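Local coordinates for protein putative pyrroline carboxylate reductase (Streptococcus pyogenes, PDB 2AHR) that probably catalyses the NADPH- or NADH-dependent reduction of 1-pyrroline-5-carboxylate to L-proline, the last step of proline biosynthesis, at residues 33-36 with 37-40; 54-57 with 58-62; 92-95 with 96-99; 194-197 with 198-202; 212-215 with 216-219. One frame throughout, in Å; residues are numbered along the deposited sequence.

In the fold
All five contacts are local, four at the ends of helices and one within a helix. Interactions 1 and 2 touch each other in the Rossmann domain and hold the adenosine end of NADP, the first at the surface through a phosphate, the second, partly buried, through the adenine. Interaction 3, about 21 Å from interaction 2 between centres, opens helix 95-102 beside a sodium ion. Interactions 4 and 5 lie in the dimerisation region on successive helices, and both touch the second subunit; interaction 4 is the buried one. Serine N-caps recur in interactions 1, 3 and 5, whereas in interaction 4 threonine hydroxyls turn back onto helix carbonyls.

Interaction 1 of 5, residues 33-36 with 37-40; sequences GSSL and ERSK. With NAP (NADP nicotinamide-adenine-dinucleotide phosphate), chain S.
Arg-38 runs from the first turn of helix 36-46 past Ser-35 and Ser-34 to the coenzyme. Its CB lies 3.4 Å from Ser-35 OG, and its CG sits between two hydroxyls, 3.2 Å from Ser-35 OG and near Ser-34 OG as well. Bends at chi2 (-71°) and chi3 (-49°) then turn the chain toward NADP, where CD approaches phosphate oxygen O1X and NE gives O1X a weak bond of 2.9 Å, well off straight. Ser-34 OG lies at the edge of the guanidinium, near its plane, and donates to the same oxygen over 2.8 Å, so O1X is gripped by a hydroxyl and an arginine together. Beyond CZ, NH1 comes no nearer the phosphate than 4.0 Å, from O3X, while NH2 forms a salt bridge with Glu-41, which helps to orient the group.

Ser-35 is the N-cap: its OG accepts from Arg-38 N at 3.2 Å. Its carbonyl O receives both Ser-39 N and Ser-39 OG, the hydroxyl coming in at 2.7 Å from above the carbonyl plane. That hydroxyl also accepts from Gly-33 N, at 2.9 Å, and thus ties the loop to the helix. Farther round the turn, Leu-36 CG rests on Lys-40 CE. This serine-arginine pair after strand 28-32 is characteristic of a Rossmann fold that recognises the 2'-phosphate of NADP.

Interaction 2 of 5, residues 54-57 with 58-62; sequences HQDL and IDQVD. With NAP (NADP nicotinamide-adenine-dinucleotide phosphate), chain S.
Gln-55 reaches along helix 54-58 to Asp-59, one turn on. Its CG stands opposite the backbone N (chi1 -161°), and a bend at chi2 (59°) folds the amide back over the turn. NE2 then donates to Asp-59 OD1 at 3.1 Å; the acceptor lies in the amide plane, while the donor stands above the carboxylate plane. OE1 of the same amide accepts from His-81 N, so both ends of the group are fixed. The Asp-59 carboxylate also has Lys-83 as a long, weak ionic partner.

Ile-58 lays CG1 against the carbonyl oxygen of His-54, 3.1 Å away, and its backbone N bonds to that oxygen at 2.8 Å. Farther along, Gln-60 N makes a weak bond to Leu-57 O. Leu-57 CD1 packs loosely on Val-61 CG2 at 4.5 Å, and both residues face Ile-30 of strand 28-32.

His-54 leads the other way, its ring placed by two partners. ND1 is bonded to Ser-32 OG, and NE2 donates to adenine N1A at 3.0 Å, with N1A near the ring plane. The imidazole thus forms part of the adenine-binding side of this Rossmann domain's NADP pocket.

Interaction 3 of 5, residues 92-95 with 96-99; sequences GISL and QRLA. With NA (sodium ion), chain R.
Gly-92 O binds the sodium ion at 2.4 Å and lies 3.1 Å from Arg-97 NH1. Waters 2 and 3 bind the ion at the same distance, and the carbonyl oxygens of Ala-256 and Lys-257 and the terminal carboxylate O of Leu-259 complete a six-oxygen shell. Gly-92 reaches the ion from a backbone with positive phi (78°).

Just beyond this first shell lies the Arg-97 guanidinium, with the sodium at its edge and in its plane, 3.6 Å from NH1. Such closeness of two cations is probably offset by the carboxylate of the terminal Leu-259, whose OXT forms a salt bridge with NH2 while its O binds the metal. Water 1 accepts from both NH1 and Ser-94 N, which ties the guanidinium to the loop. Ile-93 covers one face of the group, its CG1 4.2 Å above the plane toward the rim. A single bend at chi3 (60°) in an otherwise extended chain carries the guanidinium back beside Gly-92.

Farther out, the root of Arg-97 is set by the helix start. Ser-94 OG accepts from Arg-97 N at 3.0 Å along a nearly straight bond (170°), and Ser-94 O takes Leu-98 N. Leu-95 and Leu-98 turn to Leu-108 of the next strand. The whole is a serine N-cap on helix 95-102, joined to a sodium site that fastens the C-terminus to the Rossmann domain.

Interaction 4 of 5, residues 194-197 with 198-202; sequences LEIV and TQTVL
Leu-194 O is gripped twice by Thr-198, whose OG1 donates at 2.6 Å and whose backbone N donates at 2.8 Å. The two donors arrive from opposite faces of the carbonyl plane, the hydroxyl 35° out of it. With OG1 beside its own backbone N (chi1 -55°), the hydroxyl is swung back along the helix to the oxygen four residues earlier. Thr-200 repeats the device on Ile-196 O: OG1 donates at 2.8 Å and N at 3.1 Å, again from opposite faces. Both threonines are buried, and each hydroxyl thus has its proton placed on a helix carbonyl; Thr-200 OG1 also meets Ser-123 of the second subunit in a weak bond.

On another side of the helix, Glu-195 and Gln-199 run alongside one another and point the same way, with Glu-195 CG 3.8 Å from Gln-199 OE1. The carboxylate and amide planes are 76° apart, and the glutamate finds its ionic partner in Lys-192. Val-197 CG2 meets Val-201 CG2 loosely, at 4.5 Å.

Helix 190-210 packs through Leu-194 and Val-197 on Ile-176 of helix 158-185, while Thr-198 and Leu-202 face Leu-208 and Ser-206 of the second subunit within the dimer.

Interaction 5 of 5, residues 212-215 with 216-219; sequences SQSP and HDFI
The Phe-218 ring carries the amide of Gln-213 on one face, with NE2 3.8 Å above the plane and over its centre. Both residues flank a capping box, formed by Ser-214 and Asp-217 at the start of helix 215-222. Amide and ring are inclined at 57°, and the nitrogen end is the one over the ring. Ser-214 O sits at the ring edge, near its plane and 3.3 Å from CD2, while Gln-213 CB touches CE2. Tyr-173 of the second subunit also meets this ring, with the two planes at about 30°. The His-216 ring stacks on His-216 of a third subunit, so this short turn joins several chains.

In the box, Ser-214, the N-cap, accepts from Asp-217 N through OG at 3.1 Å, its hydroxyl held between backbone N and carbonyl carbon. Ser-214 O receives Phe-218 N and Pro-215 O receives Ile-219 N, the first backbone bonds of the helix. Proline suits the first turn, where its missing N-H costs no helix bond, and its ring packs against Leu-208 of helix 190-210.

Gln-213 crosses the aspartate too, with OE1 3.7 Å from Asp-217 CB and its amide plane turned only slightly from the carboxylate. The reciprocal bond of the box, Ser-214 N to Asp-217 OD2, measures 2.9 Å and meets the oxygen on its anti side, 33° out of the carboxylate plane.

Interaction 1 of 5, residues 33-36 with 37-40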
# COMPACT_ATOMS: atom_id res chain seq x y z
N GLY E 33 7.69 -48.56 4.60
CA GLY E 33 7.50 -47.42 3.69
C GLY E 33 6.15 -47.34 3.01
O GLY E 33 5.19 -47.95 3.47
N SER E 34 6.08 -46.59 1.90
CA SER E 34 4.83 -46.38 1.15
C SER E 34 4.48 -47.56 0.25
O SER E 34 3.31 -47.79 -0.05
CB SER E 34 4.90 -45.09 0.32
OG SER E 34 5.88 -45.17 -0.70
N SER E 35 5.51 -48.27 -0.19
CA SER E 35 5.37 -49.55 -0.88
C SER E 35 6.50 -50.44 -0.40
O SER E 35 7.50 -49.95 0.12
CB SER E 35 5.41 -49.36 -2.40
OG SER E 35 6.65 -48.82 -2.82
N LEU E 36 6.34 -51.75 -0.56
CA LEU E 36 7.41 -52.71 -0.24
C LEU E 36 8.69 -52.39 -1.00
O LEU E 36 9.79 -52.50 -0.44
CB LEU E 36 6.96 -54.14 -0.52
CG LEU E 36 7.94 -55.26 -0.14
CD1 LEU E 36 8.21 -55.31 1.37
CD2 LEU E 36 7.43 -56.59 -0.66
N GLU E 37 8.54 -51.99 -2.26
CA GLU E 37 9.67 -51.55 -3.08
C GLU E 37 10.41 -50.37 -2.42
O GLU E 37 11.64 -50.38 -2.33
CB GLU E 37 9.18 -51.18 -4.48
CG GLU E 37 10.28 -51.10 -5.53
CD GLU E 37 9.73 -50.92 -6.94
OE1 GLU E 37 9.13 -51.87 -7.49
OE2 GLU E 37 9.91 -49.81 -7.51
N ARG E 38 9.64 -49.38 -1.97
CA ARG E 38 10.17 -48.21 -1.26
C ARG E 38 10.81 -48.56 0.09
O ARG E 38 11.82 -47.97 0.46
CB ARG E 38 9.07 -47.16 -1.05
CG ARG E 38 8.65 -46.39 -2.31
CD ARG E 38 9.73 -45.43 -2.76
NE ARG E 38 10.21 -44.61 -1.65
CZ ARG E 38 11.43 -44.09 -1.56
NH1 ARG E 38 11.76 -43.36 -0.51
NH2 ARG E 38 12.33 -44.31 -2.52
N SER E 39 10.22 -49.52 0.80
CA SER E 39 10.72 -49.95 2.12
C SER E 39 12.13 -50.54 2.04
O SER E 39 13.04 -50.10 2.74
CB SER E 39 9.77 -50.96 2.77
OG SER E 39 8.41 -50.59 2.62
N LYS E 40 12.29 -51.54 1.16
CA LYS E 40 13.59 -52.16 0.88
C LYS E 40 14.61 -51.09 0.55
O LYS E 40 15.70 -51.06 1.11
CB LYS E 40 13.48 -53.15 -0.31
CG LYS E 40 12.42 -54.24 -0.12
CD LYS E 40 12.39 -55.24 -1.28
CE LYS E 40 11.50 -56.44 -0.92
NZ LYS E 40 11.42 -57.50 -1.95
PA NAP S . 7.67 -36.29 3.76
O1A NAP S . 6.82 -36.03 2.56
O2A NAP S . 9.08 -35.89 3.50
O5B NAP S . 7.59 -37.83 4.24
C5B NAP S . 6.40 -38.59 4.20
C4B NAP S . 6.79 -40.02 3.83
O4B NAP S . 5.71 -40.92 4.04
C3B NAP S . 7.21 -40.12 2.37
O3B NAP S . 8.53 -40.60 2.33
C2B NAP S . 6.23 -41.10 1.73
O2B NAP S . 6.83 -42.08 0.89
C1B NAP S . 5.68 -41.83 2.95
N9A NAP S . 4.35 -42.43 2.67
C8A NAP S . 3.40 -41.99 1.77
N7A NAP S . 2.35 -42.84 1.81
C5A NAP S . 2.60 -43.81 2.73
C6A NAP S . 1.87 -44.92 3.15
N6A NAP S . 1.01 -45.47 2.29
N1A NAP S . 2.41 -45.74 4.12
C2A NAP S . 3.67 -45.49 4.64
N3A NAP S . 4.39 -44.39 4.21
C4A NAP S . 3.86 -43.57 3.27
O3 NAP S . 7.03 -35.53 5.04
PN NAP S . 7.89 -35.07 6.34
O1N NAP S . 8.33 -33.66 6.09
O2N NAP S . 8.90 -36.09 6.72
O5D NAP S . 6.73 -35.03 7.47
C5D NAP S . 6.28 -36.20 8.10
C4D NAP S . 5.58 -35.85 9.42
O4D NAP S . 6.44 -35.12 10.28
C3D NAP S . 4.35 -34.98 9.18
O3D NAP S . 3.29 -35.56 9.91
C2D NAP S . 4.69 -33.60 9.73
O2D NAP S . 3.53 -33.00 10.31
C1D NAP S . 5.82 -33.92 10.73
N1N NAP S . 6.88 -32.88 10.88
C2N NAP S . 7.70 -32.53 9.83
C3N NAP S . 8.71 -31.58 10.02
C7N NAP S . 9.70 -31.27 8.93
O7N NAP S . 10.72 -30.35 9.24
N7N NAP S . 9.60 -31.85 7.73
C4N NAP S . 8.89 -30.99 11.28
C5N NAP S . 8.07 -31.36 12.34
C6N NAP S . 7.07 -32.31 12.12
P2B NAP S . 7.37 -41.79 -0.61
O1X NAP S . 7.71 -43.12 -1.24
O2X NAP S . 6.27 -41.13 -1.41
O3X NAP S . 8.60 -40.89 -0.57

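Interaction 2 of 5, residues 54-57 with 58-62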
# COMPACT_ATOMS: atom_id res chain seq x y z
N HIS E 54 2.70 -52.99 6.85
CA HIS E 54 2.53 -52.26 8.12
C HIS E 54 2.03 -53.19 9.21
O HIS E 54 2.45 -53.09 10.36
CB HIS E 54 1.59 -51.05 8.00
CG HIS E 54 2.05 -50.01 7.02
ND1 HIS E 54 3.38 -49.78 6.74
CD2 HIS E 54 1.35 -49.14 6.26
CE1 HIS E 54 3.47 -48.82 5.84
NE2 HIS E 54 2.26 -48.41 5.53
N GLN E 55 1.13 -54.10 8.86
CA GLN E 55 0.64 -55.08 9.82
C GLN E 55 1.77 -56.01 10.26
O GLN E 55 1.88 -56.33 11.45
CB GLN E 55 -0.56 -55.87 9.28
CG GLN E 55 -1.41 -56.56 10.36
CD GLN E 55 -1.99 -55.59 11.40
OE1 GLN E 55 -2.77 -54.70 11.08
NE2 GLN E 55 -1.62 -55.80 12.65
N ASP E 56 2.61 -56.41 9.31
CA ASP E 56 3.81 -57.21 9.58
C ASP E 56 4.72 -56.49 10.59
O ASP E 56 5.22 -57.11 11.53
CB ASP E 56 4.55 -57.53 8.27
CG ASP E 56 5.80 -58.39 8.48
OD1 ASP E 56 6.90 -57.98 8.03
OD2 ASP E 56 5.70 -59.49 9.08
N LEU E 57 4.89 -55.18 10.38
CA LEU E 57 5.56 -54.30 11.35
C LEU E 57 4.86 -54.35 12.73
O LEU E 57 5.50 -54.66 13.75
CB LEU E 57 5.58 -52.86 10.79
CG LEU E 57 6.11 -51.59 11.47
CD1 LEU E 57 5.48 -51.31 12.85
CD2 LEU E 57 7.63 -51.58 11.53
N ILE E 58 3.55 -54.09 12.75
CA ILE E 58 2.77 -54.00 13.99
C ILE E 58 2.85 -55.26 14.88
O ILE E 58 2.89 -55.16 16.11
CB ILE E 58 1.28 -53.62 13.73
CG1 ILE E 58 1.18 -52.24 13.07
CG2 ILE E 58 0.48 -53.60 15.03
CD1 ILE E 58 -0.15 -51.98 12.33
N ASP E 59 2.89 -56.44 14.24
CA ASP E 59 2.82 -57.72 14.95
C ASP E 59 4.07 -58.12 15.77
O ASP E 59 4.00 -59.02 16.62
CB ASP E 59 2.41 -58.85 13.98
CG ASP E 59 1.03 -58.63 13.35
OD1 ASP E 59 0.15 -57.96 13.97
OD2 ASP E 59 0.81 -59.12 12.23
N GLN E 60 5.20 -57.46 15.53
CA GLN E 60 6.46 -57.80 16.21
C GLN E 60 7.05 -56.72 17.14
O GLN E 60 8.03 -56.95 17.85
CB GLN E 60 7.51 -58.21 15.16
CG GLN E 60 7.61 -57.28 13.95
CD GLN E 60 8.65 -57.72 12.93
OE1 GLN E 60 8.38 -57.76 11.73
NE2 GLN E 60 9.85 -58.05 13.41
N VAL E 61 6.41 -55.55 17.16
CA VAL E 61 6.99 -54.35 17.78
C VAL E 61 6.36 -53.98 19.14
O VAL E 61 5.21 -54.32 19.40
CB VAL E 61 6.88 -53.21 16.73
CG1 VAL E 61 6.31 -51.94 17.30
CG2 VAL E 61 8.19 -53.03 16.00
N ASP E 62 7.12 -53.33 20.02
CA ASP E 62 6.62 -52.90 21.35
C ASP E 62 6.06 -51.47 21.38
O ASP E 62 5.40 -51.07 22.34
CB ASP E 62 7.71 -52.99 22.42
CG ASP E 62 8.38 -54.33 22.45
OD1 ASP E 62 7.84 -55.26 23.10
OD2 ASP E 62 9.46 -54.46 21.83
PA NAP S . 7.67 -36.29 3.76
O1A NAP S . 6.82 -36.03 2.56
O2A NAP S . 9.08 -35.89 3.50
O5B NAP S . 7.59 -37.83 4.24
C5B NAP S . 6.40 -38.59 4.20
C4B NAP S . 6.79 -40.02 3.83
O4B NAP S . 5.71 -40.92 4.04
C3B NAP S . 7.21 -40.12 2.37
O3B NAP S . 8.53 -40.60 2.33
C2B NAP S . 6.23 -41.10 1.73
O2B NAP S . 6.83 -42.08 0.89
C1B NAP S . 5.68 -41.83 2.95
N9A NAP S . 4.35 -42.43 2.67
C8A NAP S . 3.40 -41.99 1.77
N7A NAP S . 2.35 -42.84 1.81
C5A NAP S . 2.60 -43.81 2.73
C6A NAP S . 1.87 -44.92 3.15
N6A NAP S . 1.01 -45.47 2.29
N1A NAP S . 2.41 -45.74 4.12
C2A NAP S . 3.67 -45.49 4.64
N3A NAP S . 4.39 -44.39 4.21
C4A NAP S . 3.86 -43.57 3.27
O3 NAP S . 7.03 -35.53 5.04
PN NAP S . 7.89 -35.07 6.34
O1N NAP S . 8.33 -33.66 6.09
O2N NAP S . 8.90 -36.09 6.72
O5D NAP S . 6.73 -35.03 7.47
C5D NAP S . 6.28 -36.20 8.10
C4D NAP S . 5.58 -35.85 9.42
O4D NAP S . 6.44 -35.12 10.28
C3D NAP S . 4.35 -34.98 9.18
O3D NAP S . 3.29 -35.56 9.91
C2D NAP S . 4.69 -33.60 9.73
O2D NAP S . 3.53 -33.00 10.31
C1D NAP S . 5.82 -33.92 10.73
N1N NAP S . 6.88 -32.88 10.88
C2N NAP S . 7.70 -32.53 9.83
C3N NAP S . 8.71 -31.58 10.02
C7N NAP S . 9.70 -31.27 8.93
O7N NAP S . 10.72 -30.35 9.24
N7N NAP S . 9.60 -31.85 7.73
C4N NAP S . 8.89 -30.99 11.28
C5N NAP S . 8.07 -31.36 12.34
C6N NAP S . 7.07 -32.31 12.12
P2B NAP S . 7.37 -41.79 -0.61
O1X NAP S . 7.71 -43.12 -1.24
O2X NAP S . 6.27 -41.13 -1.41
O3X NAP S . 8.60 -40.89 -0.57

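Interaction 3 of 5, residues 92-95 with 96-99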
# COMPACT_ATOMS: atom_id res chain seq x y z
N GLY E 92 -1.05 -30.95 13.70
CA GLY E 92 -2.48 -30.75 13.53
C GLY E 92 -3.45 -31.87 13.85
O GLY E 92 -4.66 -31.69 13.67
N ILE E 93 -2.96 -33.02 14.30
CA ILE E 93 -3.85 -34.16 14.62
C ILE E 93 -3.80 -34.44 16.12
O ILE E 93 -2.76 -34.87 16.64
CB ILE E 93 -3.46 -35.42 13.80
CG1 ILE E 93 -3.52 -35.09 12.31
CG2 ILE E 93 -4.36 -36.64 14.19
CD1 ILE E 93 -3.88 -36.24 11.40
N SER E 94 -4.91 -34.19 16.79
CA SER E 94 -5.01 -34.42 18.22
C SER E 94 -4.97 -35.91 18.56
O SER E 94 -5.23 -36.77 17.73
CB SER E 94 -6.30 -33.83 18.77
OG SER E 94 -7.40 -34.63 18.35
N LEU E 95 -4.63 -36.17 19.82
CA LEU E 95 -4.66 -37.50 20.40
C LEU E 95 -6.07 -38.09 20.36
O LEU E 95 -6.24 -39.30 20.22
CB LEU E 95 -4.12 -37.44 21.84
CG LEU E 95 -2.61 -37.19 22.02
CD1 LEU E 95 -2.29 -36.72 23.42
CD2 LEU E 95 -1.81 -38.41 21.70
N GLN E 96 -7.08 -37.22 20.47
CA GLN E 96 -8.48 -37.63 20.44
C GLN E 96 -8.83 -38.15 19.05
O GLN E 96 -9.42 -39.22 18.92
CB GLN E 96 -9.41 -36.48 20.86
CG GLN E 96 -10.87 -36.90 21.08
CD GLN E 96 -11.73 -35.81 21.73
OE1 GLN E 96 -12.09 -34.81 21.08
NE2 GLN E 96 -12.06 -36.00 23.00
N ARG E 97 -8.46 -37.40 18.02
CA ARG E 97 -8.67 -37.82 16.63
C ARG E 97 -7.87 -39.07 16.27
O ARG E 97 -8.36 -39.90 15.51
CB ARG E 97 -8.32 -36.69 15.67
CG ARG E 97 -9.36 -35.60 15.64
CD ARG E 97 -8.92 -34.38 14.83
NE ARG E 97 -8.63 -34.68 13.42
CZ ARG E 97 -7.95 -33.87 12.62
NH1 ARG E 97 -7.48 -32.72 13.09
NH2 ARG E 97 -7.73 -34.20 11.35
N LEU E 98 -6.65 -39.19 16.80
CA LEU E 98 -5.80 -40.37 16.54
C LEU E 98 -6.46 -41.63 17.11
O LEU E 98 -6.45 -42.68 16.47
CB LEU E 98 -4.38 -40.18 17.12
CG LEU E 98 -3.38 -41.34 16.89
CD1 LEU E 98 -3.13 -41.61 15.40
CD2 LEU E 98 -2.04 -41.12 17.62
N ALA E 99 -7.02 -41.51 18.32
CA ALA E 99 -7.72 -42.62 18.97
C ALA E 99 -8.90 -43.15 18.14
O ALA E 99 -9.16 -44.33 18.17
CB ALA E 99 -8.19 -42.22 20.36
NA NA R . -5.79 -29.55 13.44
O HOH W 1 -7.12 -32.14 15.98
O HOH W 2 -5.38 -28.73 15.63
O HOH W 3 -7.75 -29.87 14.82

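Interaction 4 of 5, residues 194-197 with 198-202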
# COMPACT_ATOMS: atom_id res chain seq x y z
N LEU E 194 27.38 -15.97 3.97
CA LEU E 194 26.69 -17.00 4.77
C LEU E 194 27.50 -17.42 6.01
O LEU E 194 26.95 -17.63 7.10
CB LEU E 194 26.40 -18.26 3.94
CG LEU E 194 25.10 -18.38 3.15
CD1 LEU E 194 25.14 -19.68 2.30
CD2 LEU E 194 23.87 -18.36 4.08
N GLU E 195 28.81 -17.56 5.83
CA GLU E 195 29.68 -17.97 6.90
C GLU E 195 29.65 -16.92 8.01
O GLU E 195 29.44 -17.24 9.17
CB GLU E 195 31.09 -18.18 6.36
CG GLU E 195 32.13 -18.47 7.42
CD GLU E 195 33.56 -18.49 6.88
OE1 GLU E 195 33.81 -18.07 5.73
OE2 GLU E 195 34.45 -18.94 7.62
N ILE E 196 29.83 -15.66 7.64
CA ILE E 196 29.79 -14.57 8.60
C ILE E 196 28.45 -14.49 9.32
O ILE E 196 28.44 -14.36 10.55
CB ILE E 196 30.05 -13.22 7.92
CG1 ILE E 196 31.48 -13.18 7.34
CG2 ILE E 196 29.75 -12.05 8.92
CD1 ILE E 196 31.69 -12.08 6.27
N VAL E 197 27.32 -14.51 8.58
CA VAL E 197 26.04 -14.35 9.30
C VAL E 197 25.64 -15.59 10.13
O VAL E 197 25.11 -15.46 11.24
CB VAL E 197 24.83 -13.69 8.49
CG1 VAL E 197 25.26 -12.91 7.27
CG2 VAL E 197 23.74 -14.68 8.19
N THR E 198 25.90 -16.80 9.60
CA THR E 198 25.59 -18.02 10.36
C THR E 198 26.34 -18.03 11.71
O THR E 198 25.77 -18.36 12.76
CB THR E 198 25.95 -19.31 9.57
OG1 THR E 198 25.29 -19.30 8.29
CG2 THR E 198 25.53 -20.55 10.35
N GLN E 199 27.62 -17.63 11.69
CA GLN E 199 28.44 -17.60 12.90
C GLN E 199 27.94 -16.53 13.84
O GLN E 199 27.92 -16.73 15.06
CB GLN E 199 29.93 -17.40 12.58
CG GLN E 199 30.55 -18.70 11.99
CD GLN E 199 32.08 -18.66 11.75
OE1 GLN E 199 32.61 -19.50 11.00
NE2 GLN E 199 32.77 -17.69 12.38
N THR E 200 27.48 -15.41 13.28
CA THR E 200 26.92 -14.33 14.09
C THR E 200 25.58 -14.71 14.71
O THR E 200 25.28 -14.33 15.85
CB THR E 200 26.77 -13.06 13.25
OG1 THR E 200 28.05 -12.69 12.71
CG2 THR E 200 26.23 -11.92 14.08
N VAL E 201 24.77 -15.45 13.97
CA VAL E 201 23.47 -15.92 14.47
C VAL E 201 23.69 -16.89 15.63
O VAL E 201 23.07 -16.75 16.70
CB VAL E 201 22.62 -16.60 13.35
CG1 VAL E 201 21.37 -17.30 13.92
CG2 VAL E 201 22.17 -15.59 12.30
N LEU E 202 24.57 -17.87 15.40
CA LEU E 202 24.99 -18.81 16.46
C LEU E 202 25.42 -18.10 17.74
O LEU E 202 24.90 -18.39 18.83
CB LEU E 202 26.18 -19.65 15.97
CG LEU E 202 25.96 -21.09 15.57
CD1 LEU E 202 27.29 -21.63 15.09
CD2 LEU E 202 25.49 -21.87 16.77

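Interaction 5 of 5, residues 212-215 with 216-219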
# COMPACT_ATOMS: atom_id res chain seq x y z
N SER E 212 20.96 -12.87 31.33
CA SER E 212 19.67 -12.57 31.97
C SER E 212 18.91 -11.45 31.24
O SER E 212 17.74 -11.19 31.53
CB SER E 212 19.87 -12.19 33.44
OG SER E 212 20.73 -11.06 33.54
N GLN E 213 19.60 -10.79 30.31
CA GLN E 213 19.04 -9.69 29.54
C GLN E 213 18.02 -10.17 28.49
O GLN E 213 18.17 -11.24 27.92
CB GLN E 213 20.17 -8.93 28.84
CG GLN E 213 21.01 -8.04 29.78
CD GLN E 213 21.79 -6.99 29.00
OE1 GLN E 213 21.57 -5.78 29.16
NE2 GLN E 213 22.69 -7.45 28.12
N SER E 214 17.00 -9.35 28.23
CA SER E 214 16.02 -9.64 27.18
C SER E 214 16.58 -9.30 25.79
O SER E 214 17.59 -8.61 25.68
CB SER E 214 14.73 -8.84 27.44
OG SER E 214 14.93 -7.45 27.22
N PRO E 215 15.93 -9.81 24.72
CA PRO E 215 16.26 -9.35 23.35
C PRO E 215 16.27 -7.82 23.17
O PRO E 215 17.20 -7.29 22.55
CB PRO E 215 15.17 -10.01 22.50
CG PRO E 215 14.83 -11.27 23.25
CD PRO E 215 14.89 -10.86 24.71
N HIS E 216 15.28 -7.11 23.73
CA HIS E 216 15.28 -5.64 23.67
C HIS E 216 16.38 -4.96 24.48
O HIS E 216 16.87 -3.92 24.08
CB HIS E 216 13.91 -5.05 24.01
CG HIS E 216 12.95 -5.08 22.86
ND1 HIS E 216 13.15 -4.34 21.71
CD2 HIS E 216 11.80 -5.77 22.67
CE1 HIS E 216 12.16 -4.57 20.86
NE2 HIS E 216 11.33 -5.43 21.42
N ASP E 217 16.76 -5.56 25.61
CA ASP E 217 17.94 -5.11 26.37
C ASP E 217 19.18 -5.14 25.48
O ASP E 217 19.95 -4.17 25.44
CB ASP E 217 18.19 -5.98 27.61
CG ASP E 217 17.15 -5.79 28.71
OD1 ASP E 217 16.55 -4.69 28.82
OD2 ASP E 217 16.95 -6.76 29.47
N PHE E 218 19.39 -6.25 24.78
CA PHE E 218 20.51 -6.34 23.87
C PHE E 218 20.46 -5.29 22.77
O PHE E 218 21.46 -4.65 22.45
CB PHE E 218 20.61 -7.74 23.26
CG PHE E 218 21.34 -8.72 24.13
CD1 PHE E 218 22.73 -8.75 24.14
CD2 PHE E 218 20.63 -9.62 24.94
CE1 PHE E 218 23.44 -9.65 24.96
CE2 PHE E 218 21.33 -10.53 25.76
CZ PHE E 218 22.73 -10.54 25.77
N ILE E 219 19.29 -5.13 22.17
CA ILE E 219 19.07 -4.13 21.12
C ILE E 219 19.44 -2.73 21.60
O ILE E 219 20.13 -2.02 20.89
CB ILE E 219 17.62 -4.16 20.57
CG1 ILE E 219 17.40 -5.44 19.77
CG2 ILE E 219 17.33 -2.89 19.72
CD1 ILE E 219 15.92 -5.76 19.51